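Local atomic coordinates of rhamnonate dehydratase (Gibberella zeae PH-1, PDB entry 3FXG), a protein that probably dehydrates L-rhamnonate to a 2-keto-3-deoxy sugar acid with the aid of a bound magnesium ion, as an enolase-superfamily lyase. Residues Phe80-Gly85 against Gly361-Asp366; Leu68-Ala73 against Leu387-Ala392; Glu204-His209 against Lys237-Leu242; Gly183-Leu188 against Ile244-Glu249. All coordinates share one frame; numbering follows the deposited sequence.

Contact 1: residues Phe80-Gly85 against Gly361-Asp366; sequences FATGFG and GDLFID
Two phenylalanines meet at one end of this apolar contact. Phe-80, on strand 78-84, and Phe-364, in the loop between strands 344-347 and 374-376, run past each other in opposite directions and touch through their CE1 atoms, Phe-80 CE1 to Phe-364 CE1 being 3.7 Å. Phe-80 reaches this place because its CG stands between the backbone N and the carbonyl carbon (chi1 55°), which turns the ring off the strand and toward the loop. Two residues further on, Thr-82 sends its methyl to the rim of the other ring: Thr-82 CG2 lies 4.1 Å from Phe-364 CE2, close to the ring plane. One face of that ring is filled from within the loop by Leu-363, whose CG sits 3.8 Å above the plane over the ring centre.

Leu-363 also meets the strand directly, tip to tip with Thr-82, its CD2 3.9 Å from Thr-82 OG1. This is mere van der Waals contact, for the hydroxyl has its polar partners in Phe-67 O and Gly-26 N. Around this apolar core, Lys-146 makes a cation-pi contact with Phe-80, and Asp-142 OD2 accepts from the Phe-80 backbone N. The contact joins an outer strand of the N-terminal antiparallel sheet to a loop of the C-terminal region, an interface between the capping domain and the barrel domain characteristic of the enolase superfamily.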
# COMPACT_ATOMS: atom_id res chain seq x y z
N PHE A 80 -44.75 19.34 4.13
CA PHE A 80 -43.83 20.45 4.32
C PHE A 80 -42.64 20.09 5.20
O PHE A 80 -42.62 19.06 5.86
CB PHE A 80 -44.58 21.66 4.90
CG PHE A 80 -45.33 21.37 6.17
CD1 PHE A 80 -44.65 21.17 7.37
CD2 PHE A 80 -46.72 21.30 6.17
CE1 PHE A 80 -45.35 20.90 8.55
CE2 PHE A 80 -47.43 21.03 7.35
CZ PHE A 80 -46.74 20.84 8.54
N ALA A 81 -41.63 20.95 5.18
CA ALA A 81 -40.42 20.75 5.97
C ALA A 81 -39.70 22.08 6.11
O ALA A 81 -39.88 22.98 5.29
CB ALA A 81 -39.52 19.72 5.30
N THR A 82 -38.87 22.20 7.15
CA THR A 82 -38.13 23.42 7.38
C THR A 82 -36.63 23.12 7.42
O THR A 82 -36.22 21.97 7.57
CB THR A 82 -38.56 24.08 8.72
OG1 THR A 82 -37.92 25.35 8.86
CG2 THR A 82 -38.17 23.19 9.90
N GLY A 83 -35.83 24.17 7.26
CA GLY A 83 -34.39 24.01 7.29
C GLY A 83 -33.73 25.37 7.28
O GLY A 83 -34.42 26.39 7.25
N PHE A 84 -32.41 25.41 7.31
CA PHE A 84 -31.71 26.68 7.28
C PHE A 84 -31.40 26.95 5.82
O PHE A 84 -31.27 26.02 5.03
CB PHE A 84 -30.43 26.62 8.15
CG PHE A 84 -29.20 26.16 7.42
CD1 PHE A 84 -29.17 24.96 6.72
CD2 PHE A 84 -28.04 26.93 7.45
CE1 PHE A 84 -28.01 24.53 6.07
CE2 PHE A 84 -26.87 26.51 6.81
CZ PHE A 84 -26.86 25.31 6.12
N GLY A 85 -31.30 28.22 5.45
CA GLY A 85 -31.03 28.56 4.06
C GLY A 85 -31.64 29.91 3.72
O GLY A 85 -31.15 30.63 2.86
N GLY A 361 -38.39 25.72 17.65
CA GLY A 361 -39.09 26.79 18.32
C GLY A 361 -40.61 26.74 18.24
O GLY A 361 -41.20 25.67 18.34
N ASP A 362 -41.23 27.90 18.06
CA ASP A 362 -42.69 27.98 17.99
C ASP A 362 -43.28 27.81 16.59
O ASP A 362 -44.45 28.12 16.37
CB ASP A 362 -43.16 29.31 18.60
CG ASP A 362 -42.77 30.51 17.76
OD1 ASP A 362 -41.86 30.39 16.91
OD2 ASP A 362 -43.36 31.59 17.97
N LEU A 363 -42.49 27.31 15.66
CA LEU A 363 -42.98 27.10 14.30
C LEU A 363 -44.06 26.02 14.30
O LEU A 363 -45.05 26.12 13.57
CB LEU A 363 -41.83 26.68 13.37
CG LEU A 363 -42.20 26.36 11.92
CD1 LEU A 363 -42.84 27.57 11.27
CD2 LEU A 363 -40.96 25.95 11.15
N PHE A 364 -43.86 25.00 15.12
CA PHE A 364 -44.81 23.89 15.23
C PHE A 364 -45.41 23.87 16.64
O PHE A 364 -44.83 24.42 17.57
CB PHE A 364 -44.10 22.57 14.94
CG PHE A 364 -43.40 22.55 13.61
CD1 PHE A 364 -44.12 22.65 12.43
CD2 PHE A 364 -42.01 22.46 13.54
CE1 PHE A 364 -43.47 22.67 11.19
CE2 PHE A 364 -41.35 22.48 12.31
CZ PHE A 364 -42.08 22.58 11.14
N ILE A 365 -46.56 23.22 16.79
CA ILE A 365 -47.22 23.15 18.09
C ILE A 365 -47.11 21.80 18.79
O ILE A 365 -47.42 21.68 19.97
CB ILE A 365 -48.72 23.48 17.97
CG1 ILE A 365 -49.42 22.43 17.12
CG2 ILE A 365 -48.91 24.86 17.35
CD1 ILE A 365 -50.89 22.70 16.89
N ASP A 366 -46.65 20.78 18.07
CA ASP A 366 -46.56 19.44 18.64
C ASP A 366 -45.26 18.68 18.41
O ASP A 366 -45.27 17.46 18.21
CB ASP A 366 -47.72 18.60 18.10
CG ASP A 366 -47.83 18.67 16.59
OD1 ASP A 366 -46.91 19.23 15.95
OD2 ASP A 366 -48.84 18.16 16.04

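Contact 2: residues Leu68-Ala73 against Leu387-Ala392; sequences LVEIEA and LTINPA
A small contact, apolar between Leu-68 and Ile-389 and flanked by the carboxylate of Glu-70, fastens strand 66-73 of the N-terminal antiparallel sheet to the chain just ahead of helix 391-394. It belongs to the seam between the two domains of the enolase-superfamily fold, since the strand comes from the capping domain and the other segment from the barrel-domain side of the chain. Leu-68 and Ile-389 point at each other tip to tip, with Leu-68 CD2 4.0 Å from Ile-389 CD1. Leu-68 reaches Ile-389 with its CG anti to the backbone N (chi1 176°). The same Ile-389 methyl also receives the carboxylate of Glu-70, which slants across it with OE2 4.1 Å from Ile-389 CD1. That group is anchored on its other oxygen, where Arg-15 of the neighbouring strand 11-19 forms a salt bridge to OE1; a long, weak ion pair links OE2 to Arg-394. Ile-389 rests on Phe-80 as well, which extends the apolar patch to strand 78-84. Just beyond, Asn-390 is the N-cap of the short helix: Ala-392 N donates to Asn-390 OD1 at 3.1 Å, approaching from above the carbonyl plane, 67° out of it.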
# COMPACT_ATOMS: atom_id res chain seq x y z
N LEU A 68 -39.17 27.59 4.91
CA LEU A 68 -40.13 26.49 4.91
C LEU A 68 -40.58 26.19 3.49
O LEU A 68 -40.79 27.10 2.69
CB LEU A 68 -41.36 26.87 5.75
CG LEU A 68 -42.51 25.86 5.76
CD1 LEU A 68 -42.24 24.79 6.81
CD2 LEU A 68 -43.82 26.57 6.08
N VAL A 69 -40.74 24.91 3.19
CA VAL A 69 -41.19 24.50 1.88
C VAL A 69 -42.50 23.73 2.01
O VAL A 69 -42.64 22.88 2.89
CB VAL A 69 -40.15 23.58 1.19
CG1 VAL A 69 -40.74 22.96 -0.06
CG2 VAL A 69 -38.90 24.38 0.85
N GLU A 70 -43.46 24.05 1.16
CA GLU A 70 -44.74 23.35 1.16
C GLU A 70 -44.94 22.74 -0.22
O GLU A 70 -44.74 23.41 -1.23
CB GLU A 70 -45.91 24.30 1.45
CG GLU A 70 -45.88 25.00 2.80
CD GLU A 70 -47.18 25.74 3.09
OE1 GLU A 70 -47.67 26.45 2.20
OE2 GLU A 70 -47.72 25.61 4.22
N ILE A 71 -45.31 21.47 -0.26
CA ILE A 71 -45.56 20.81 -1.53
C ILE A 71 -47.00 20.30 -1.48
O ILE A 71 -47.35 19.49 -0.63
CB ILE A 71 -44.59 19.62 -1.75
CG1 ILE A 71 -43.15 20.14 -1.78
CG2 ILE A 71 -44.93 18.91 -3.06
CD1 ILE A 71 -42.10 19.04 -1.90
N GLU A 72 -47.83 20.82 -2.38
CA GLU A 72 -49.24 20.44 -2.41
C GLU A 72 -49.53 19.46 -3.54
O GLU A 72 -49.12 19.68 -4.68
CB GLU A 72 -50.12 21.67 -2.57
CG GLU A 72 -51.61 21.38 -2.41
CD GLU A 72 -52.46 22.63 -2.47
OE1 GLU A 72 -52.08 23.63 -1.82
OE2 GLU A 72 -53.50 22.61 -3.15
N ALA A 73 -50.22 18.38 -3.20
CA ALA A 73 -50.58 17.36 -4.18
C ALA A 73 -51.94 17.71 -4.80
O ALA A 73 -52.66 18.57 -4.29
CB ALA A 73 -50.65 15.99 -3.52
N LEU A 387 -45.48 16.94 12.31
CA LEU A 387 -45.36 18.31 12.78
C LEU A 387 -46.50 19.17 12.23
O LEU A 387 -46.77 19.18 11.04
CB LEU A 387 -44.02 18.91 12.35
CG LEU A 387 -42.79 18.25 12.99
CD1 LEU A 387 -41.53 18.75 12.30
CD2 LEU A 387 -42.75 18.56 14.48
N THR A 388 -47.17 19.88 13.13
CA THR A 388 -48.28 20.74 12.74
C THR A 388 -47.90 22.20 12.92
O THR A 388 -47.52 22.63 14.01
CB THR A 388 -49.53 20.43 13.59
OG1 THR A 388 -49.24 20.70 14.96
CG2 THR A 388 -49.91 18.98 13.45
N ILE A 389 -47.99 22.96 11.84
CA ILE A 389 -47.64 24.37 11.87
C ILE A 389 -48.50 25.17 12.83
O ILE A 389 -49.73 25.05 12.86
CB ILE A 389 -47.74 24.98 10.45
CG1 ILE A 389 -46.72 24.31 9.53
CG2 ILE A 389 -47.49 26.49 10.51
CD1 ILE A 389 -46.74 24.80 8.10
N ASN A 390 -47.84 26.00 13.64
CA ASN A 390 -48.50 26.85 14.61
C ASN A 390 -49.18 27.99 13.85
O ASN A 390 -48.51 28.79 13.19
CB ASN A 390 -47.46 27.39 15.59
CG ASN A 390 -48.03 28.40 16.57
OD1 ASN A 390 -49.24 28.59 16.64
ND2 ASN A 390 -47.15 29.04 17.33
N PRO A 391 -50.52 28.08 13.92
CA PRO A 391 -51.27 29.14 13.23
C PRO A 391 -50.68 30.53 13.45
O PRO A 391 -50.64 31.35 12.54
CB PRO A 391 -52.67 29.00 13.82
CG PRO A 391 -52.78 27.53 14.06
CD PRO A 391 -51.43 27.21 14.68
N ALA A 392 -50.23 30.78 14.68
CA ALA A 392 -49.64 32.07 15.02
C ALA A 392 -48.32 32.27 14.30
O ALA A 392 -47.85 33.40 14.16
CB ALA A 392 -49.44 32.15 16.53

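Contact 3: residues Glu204-His209 against Lys237-Leu242; sequences EFLRKH and KACLDL
Leu-206 and Leu-242 form the tight part of this contact, where helix 195-213 meets the turn that follows helix 229-238. Leu-242 CD1 presses against the helix backbone and the root of the side chain, 3.6 Å from both Leu-206 CB and Arg-207 N, while its other methyl, CD2, lies against Arg-207 CA. Leu-206, with CG beside its backbone N (chi1 -64°), carries CD1 to within 3.8 Å of Cys-239 SG. Val-186 and Trp-247, from two barrel strands, close over Leu-206 from the sheet side.

Toward solvent the packing is looser. Of the Arg-207 side chain, the aliphatic part, CB and CG, makes the contact, its CG 4.1 Å from Leu-242 CD2, before the chain bends at chi3 and leads the guanidinium away from the turn. There it grips Glu-204 side-on within the helix: Arg-207 NE reaches OE1 at 3.0 Å and NH2 reaches OE2 on its syn lone pair at 2.9 Å. Lys-208 NZ meets OE2 from the anti side, and Glu-211 takes Arg-207 NH1.

The chemistry is thus divided: leucines, a thiol and the stem of an arginine join the two elements, whereas the charges are spent along one helix, where they should fix the arginine's orientation without binding it to the turn.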
# COMPACT_ATOMS: atom_id res chain seq x y z
N GLU A 204 -8.68 21.94 31.65
CA GLU A 204 -9.30 22.29 32.93
C GLU A 204 -10.82 22.32 32.79
O GLU A 204 -11.54 21.90 33.70
CB GLU A 204 -8.79 23.65 33.41
CG GLU A 204 -9.45 24.18 34.68
CD GLU A 204 -9.49 23.14 35.79
OE1 GLU A 204 -8.56 22.31 35.89
OE2 GLU A 204 -10.46 23.16 36.58
N PHE A 205 -11.28 22.82 31.66
CA PHE A 205 -12.71 22.91 31.36
C PHE A 205 -13.35 21.52 31.38
O PHE A 205 -14.40 21.32 32.01
CB PHE A 205 -12.89 23.53 29.97
CG PHE A 205 -14.31 23.53 29.47
CD1 PHE A 205 -15.24 24.43 29.97
CD2 PHE A 205 -14.71 22.63 28.48
CE1 PHE A 205 -16.55 24.45 29.48
CE2 PHE A 205 -16.01 22.64 27.99
CZ PHE A 205 -16.93 23.56 28.48
N LEU A 206 -12.72 20.58 30.68
CA LEU A 206 -13.23 19.22 30.61
C LEU A 206 -13.09 18.50 31.96
O LEU A 206 -13.95 17.71 32.33
CB LEU A 206 -12.48 18.45 29.51
CG LEU A 206 -12.70 18.98 28.09
CD1 LEU A 206 -11.87 18.17 27.10
CD2 LEU A 206 -14.18 18.90 27.73
N ARG A 207 -12.02 18.79 32.68
CA ARG A 207 -11.80 18.17 33.99
C ARG A 207 -12.92 18.57 34.94
O ARG A 207 -13.40 17.75 35.72
CB ARG A 207 -10.46 18.61 34.57
CG ARG A 207 -10.10 17.90 35.87
CD ARG A 207 -9.16 18.75 36.72
NE ARG A 207 -9.83 19.95 37.21
CZ ARG A 207 -10.83 19.96 38.09
NH1 ARG A 207 -11.29 18.81 38.59
NH2 ARG A 207 -11.38 21.10 38.47
N LYS A 208 -13.31 19.83 34.88
CA LYS A 208 -14.37 20.36 35.74
C LYS A 208 -15.68 19.62 35.50
O LYS A 208 -16.39 19.27 36.44
CB LYS A 208 -14.56 21.86 35.48
CG LYS A 208 -15.59 22.51 36.38
CD LYS A 208 -15.63 24.03 36.20
CE LYS A 208 -14.36 24.70 36.72
NZ LYS A 208 -13.14 24.35 35.94
N HIS A 209 -15.99 19.37 34.23
CA HIS A 209 -17.22 18.66 33.90
C HIS A 209 -17.16 17.21 34.36
O HIS A 209 -18.13 16.69 34.91
CB HIS A 209 -17.47 18.74 32.40
CG HIS A 209 -18.07 20.05 31.97
ND1 HIS A 209 -17.55 20.80 30.93
CD2 HIS A 209 -19.14 20.73 32.43
CE1 HIS A 209 -18.28 21.89 30.78
NE2 HIS A 209 -19.25 21.87 31.67
N LYS A 237 -4.26 13.62 24.15
CA LYS A 237 -3.26 13.03 25.04
C LYS A 237 -3.36 13.66 26.43
O LYS A 237 -3.31 12.96 27.44
CB LYS A 237 -1.85 13.24 24.48
CG LYS A 237 -0.77 12.54 25.30
CD LYS A 237 0.63 12.78 24.75
CE LYS A 237 1.66 12.00 25.56
NZ LYS A 237 3.05 12.22 25.07
N ALA A 238 -3.51 14.98 26.47
CA ALA A 238 -3.60 15.70 27.73
C ALA A 238 -4.86 15.39 28.53
O ALA A 238 -4.91 15.64 29.74
CB ALA A 238 -3.51 17.20 27.48
N CYS A 239 -5.88 14.84 27.87
CA CYS A 239 -7.14 14.52 28.54
C CYS A 239 -7.40 13.03 28.73
O CYS A 239 -8.51 12.63 29.08
CB CYS A 239 -8.32 15.09 27.74
SG CYS A 239 -8.36 16.87 27.59
N LEU A 240 -6.38 12.20 28.53
CA LEU A 240 -6.56 10.76 28.65
C LEU A 240 -7.21 10.27 29.94
O LEU A 240 -8.05 9.38 29.90
CB LEU A 240 -5.23 10.04 28.40
CG LEU A 240 -4.74 10.19 26.95
CD1 LEU A 240 -3.45 9.39 26.76
CD2 LEU A 240 -5.81 9.71 25.98
N ASP A 241 -6.85 10.84 31.08
CA ASP A 241 -7.43 10.40 32.35
C ASP A 241 -8.87 10.87 32.58
O ASP A 241 -9.51 10.47 33.55
CB ASP A 241 -6.56 10.85 33.52
CG ASP A 241 -6.37 12.36 33.57
OD1 ASP A 241 -5.66 12.84 34.48
OD2 ASP A 241 -6.93 13.06 32.70
N LEU A 242 -9.38 11.71 31.68
CA LEU A 242 -10.75 12.21 31.81
C LEU A 242 -11.76 11.25 31.18
O LEU A 242 -12.97 11.46 31.28
CB LEU A 242 -10.87 13.60 31.18
CG LEU A 242 -9.95 14.68 31.77
CD1 LEU A 242 -10.30 16.03 31.15
CD2 LEU A 242 -10.13 14.74 33.28

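Contact 4: residues Gly183-Leu188 against Ile244-Glu249; sequences GGKVPL and INWWEE. With MG (magnesium ion), chain I.
Lys-185 and Glu-248 meet beside the bound magnesium ion, their side chains crossing at about a right angle. From CB, Lys-185 sets out toward strand 246-248 with CG anti to the backbone N (chi1 -173°). At CD it comes upon both the indole and the acid: CD is 4.3 Å from Trp-246 NE1 and 3.2 Å from Glu-248 OE1. A bend at chi3 then carries CE along the carboxylate and brings NZ onto both oxygens at once, 2.7 Å from Glu-248 OE1 and 2.7 Å from OE2, on their syn side but 28° out of the carboxylate plane. This is a salt bridge in which NZ reaches both oxygens. NZ has further partners in Tyr-167 OH, Glu-345 and a water that is itself on the metal, while Gln-296 bonds to Glu-248 OE1.

The glutamate is held from several directions. Trp-246 NE1 donates to the anti lone pair of OE1 at 3.1 Å and 160°, with the acceptor OE1 close to the indole plane. OE2 binds magnesium at 2.2 Å, beside Asp-222 and Glu-275, which complete the protein's share of the site; two waters fill further positions, one of them donating to Glu-249 OE2. So the oxygen not on the metal is tied down by second-shell donors that should fix the carboxylate's rotation.

Both strands lie in the parallel part of the TIM-barrel-like sheet, with strand 219-222 between them, the lysine and glutamate facing the metal and Val-186 and Trp-247 packing against helix 195-213.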
# COMPACT_ATOMS: atom_id res chain seq x y z
N GLY A 183 -25.83 10.55 28.03
CA GLY A 183 -24.53 11.19 28.00
C GLY A 183 -24.63 12.68 27.71
O GLY A 183 -25.69 13.17 27.31
N GLY A 184 -23.53 13.39 27.90
CA GLY A 184 -23.53 14.82 27.65
C GLY A 184 -22.37 15.24 26.77
O GLY A 184 -21.23 14.84 27.02
N LYS A 185 -22.65 16.04 25.74
CA LYS A 185 -21.60 16.51 24.84
C LYS A 185 -21.41 18.01 25.03
O LYS A 185 -22.35 18.79 24.83
CB LYS A 185 -21.95 16.23 23.37
CG LYS A 185 -20.82 16.54 22.39
CD LYS A 185 -21.12 16.04 20.97
CE LYS A 185 -22.29 16.78 20.35
NZ LYS A 185 -22.64 16.24 19.00
N VAL A 186 -20.21 18.41 25.40
CA VAL A 186 -19.91 19.82 25.64
C VAL A 186 -19.07 20.44 24.53
O VAL A 186 -18.30 19.76 23.85
CB VAL A 186 -19.17 19.99 27.00
CG1 VAL A 186 -20.05 19.48 28.14
CG2 VAL A 186 -17.86 19.23 26.98
N PRO A 187 -19.21 21.76 24.32
CA PRO A 187 -18.44 22.43 23.28
C PRO A 187 -17.06 22.86 23.79
O PRO A 187 -16.94 23.45 24.87
CB PRO A 187 -19.33 23.62 22.91
CG PRO A 187 -19.96 23.97 24.22
CD PRO A 187 -20.28 22.63 24.84
N LEU A 188 -16.02 22.55 23.02
CA LEU A 188 -14.65 22.91 23.37
C LEU A 188 -14.56 24.43 23.28
O LEU A 188 -14.89 25.01 22.25
CB LEU A 188 -13.66 22.27 22.39
CG LEU A 188 -12.18 22.39 22.76
CD1 LEU A 188 -11.88 21.44 23.91
CD2 LEU A 188 -11.33 22.04 21.55
N ILE A 244 -12.79 10.63 28.06
CA ILE A 244 -13.74 11.21 27.12
C ILE A 244 -14.29 10.11 26.20
O ILE A 244 -13.53 9.32 25.65
CB ILE A 244 -13.07 12.32 26.26
CG1 ILE A 244 -12.57 13.44 27.17
CG2 ILE A 244 -14.04 12.86 25.22
CD1 ILE A 244 -13.65 14.06 28.04
N ASN A 245 -15.61 10.06 26.05
CA ASN A 245 -16.25 9.05 25.22
C ASN A 245 -15.83 9.19 23.75
O ASN A 245 -15.39 8.22 23.13
CB ASN A 245 -17.78 9.15 25.34
CG ASN A 245 -18.49 7.92 24.79
OD1 ASN A 245 -19.66 7.98 24.42
ND2 ASN A 245 -17.79 6.80 24.76
N TRP A 246 -16.00 10.38 23.19
CA TRP A 246 -15.57 10.61 21.82
C TRP A 246 -15.33 12.09 21.55
O TRP A 246 -15.89 12.96 22.23
CB TRP A 246 -16.57 10.02 20.80
CG TRP A 246 -17.81 10.84 20.50
CD1 TRP A 246 -17.87 12.09 19.94
CD2 TRP A 246 -19.17 10.41 20.66
NE1 TRP A 246 -19.18 12.46 19.75
CE2 TRP A 246 -20.00 11.45 20.18
CE3 TRP A 246 -19.77 9.25 21.17
CZ2 TRP A 246 -21.40 11.36 20.19
CZ3 TRP A 246 -21.16 9.16 21.17
CH2 TRP A 246 -21.96 10.21 20.69
N TRP A 247 -14.49 12.35 20.55
CA TRP A 247 -14.15 13.71 20.15
C TRP A 247 -14.81 13.96 18.80
O TRP A 247 -14.55 13.23 17.83
CB TRP A 247 -12.63 13.85 20.05
CG TRP A 247 -11.95 13.68 21.38
CD1 TRP A 247 -11.64 12.50 22.00
CD2 TRP A 247 -11.54 14.72 22.26
NE1 TRP A 247 -11.06 12.75 23.22
CE2 TRP A 247 -10.98 14.11 23.41
CE3 TRP A 247 -11.58 16.12 22.20
CZ2 TRP A 247 -10.47 14.84 24.48
CZ3 TRP A 247 -11.07 16.86 23.27
CH2 TRP A 247 -10.52 16.21 24.40
N GLU A 248 -15.65 14.99 18.75
CA GLU A 248 -16.42 15.31 17.55
C GLU A 248 -15.94 16.46 16.67
O GLU A 248 -15.60 17.54 17.16
CB GLU A 248 -17.87 15.56 17.96
CG GLU A 248 -18.84 15.72 16.81
CD GLU A 248 -20.29 15.63 17.27
OE1 GLU A 248 -20.59 14.75 18.11
OE2 GLU A 248 -21.12 16.42 16.78
N GLU A 249 -15.95 16.21 15.37
CA GLU A 249 -15.55 17.18 14.35
C GLU A 249 -14.31 17.98 14.71
O GLU A 249 -14.31 19.21 14.67
CB GLU A 249 -16.71 18.13 14.03
CG GLU A 249 -16.73 18.58 12.57
CD GLU A 249 -17.93 19.45 12.20
OE1 GLU A 249 -18.14 19.67 10.99
OE2 GLU A 249 -18.65 19.92 13.11
MG MG I . -21.39 18.58 16.30
O HOH W 1 -23.62 18.62 17.39
O HOH W 2 -19.77 20.02 15.56

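How the contacts relate
All four contacts are largely buried, but they fall into two groups on opposite sides of the chain's centre. Contacts 1 and 2 adjoin: their strands are neighbours in the N-terminal sheet, their other segments are bonded through Leu-363 O and Asn-390 N, and both seal the seam between domains by apolar packing. Contacts 3 and 4 lie inside the barrel domain and touch where Leu-206 packs on Trp-247 and Val-186, so the same strands have a helix layer behind and a metal in front. Contact 3, farthest from the chain's centre, keeps its charges at the solvent side; contact 4 buries its charges around magnesium, the only metal-bound chemistry of the four.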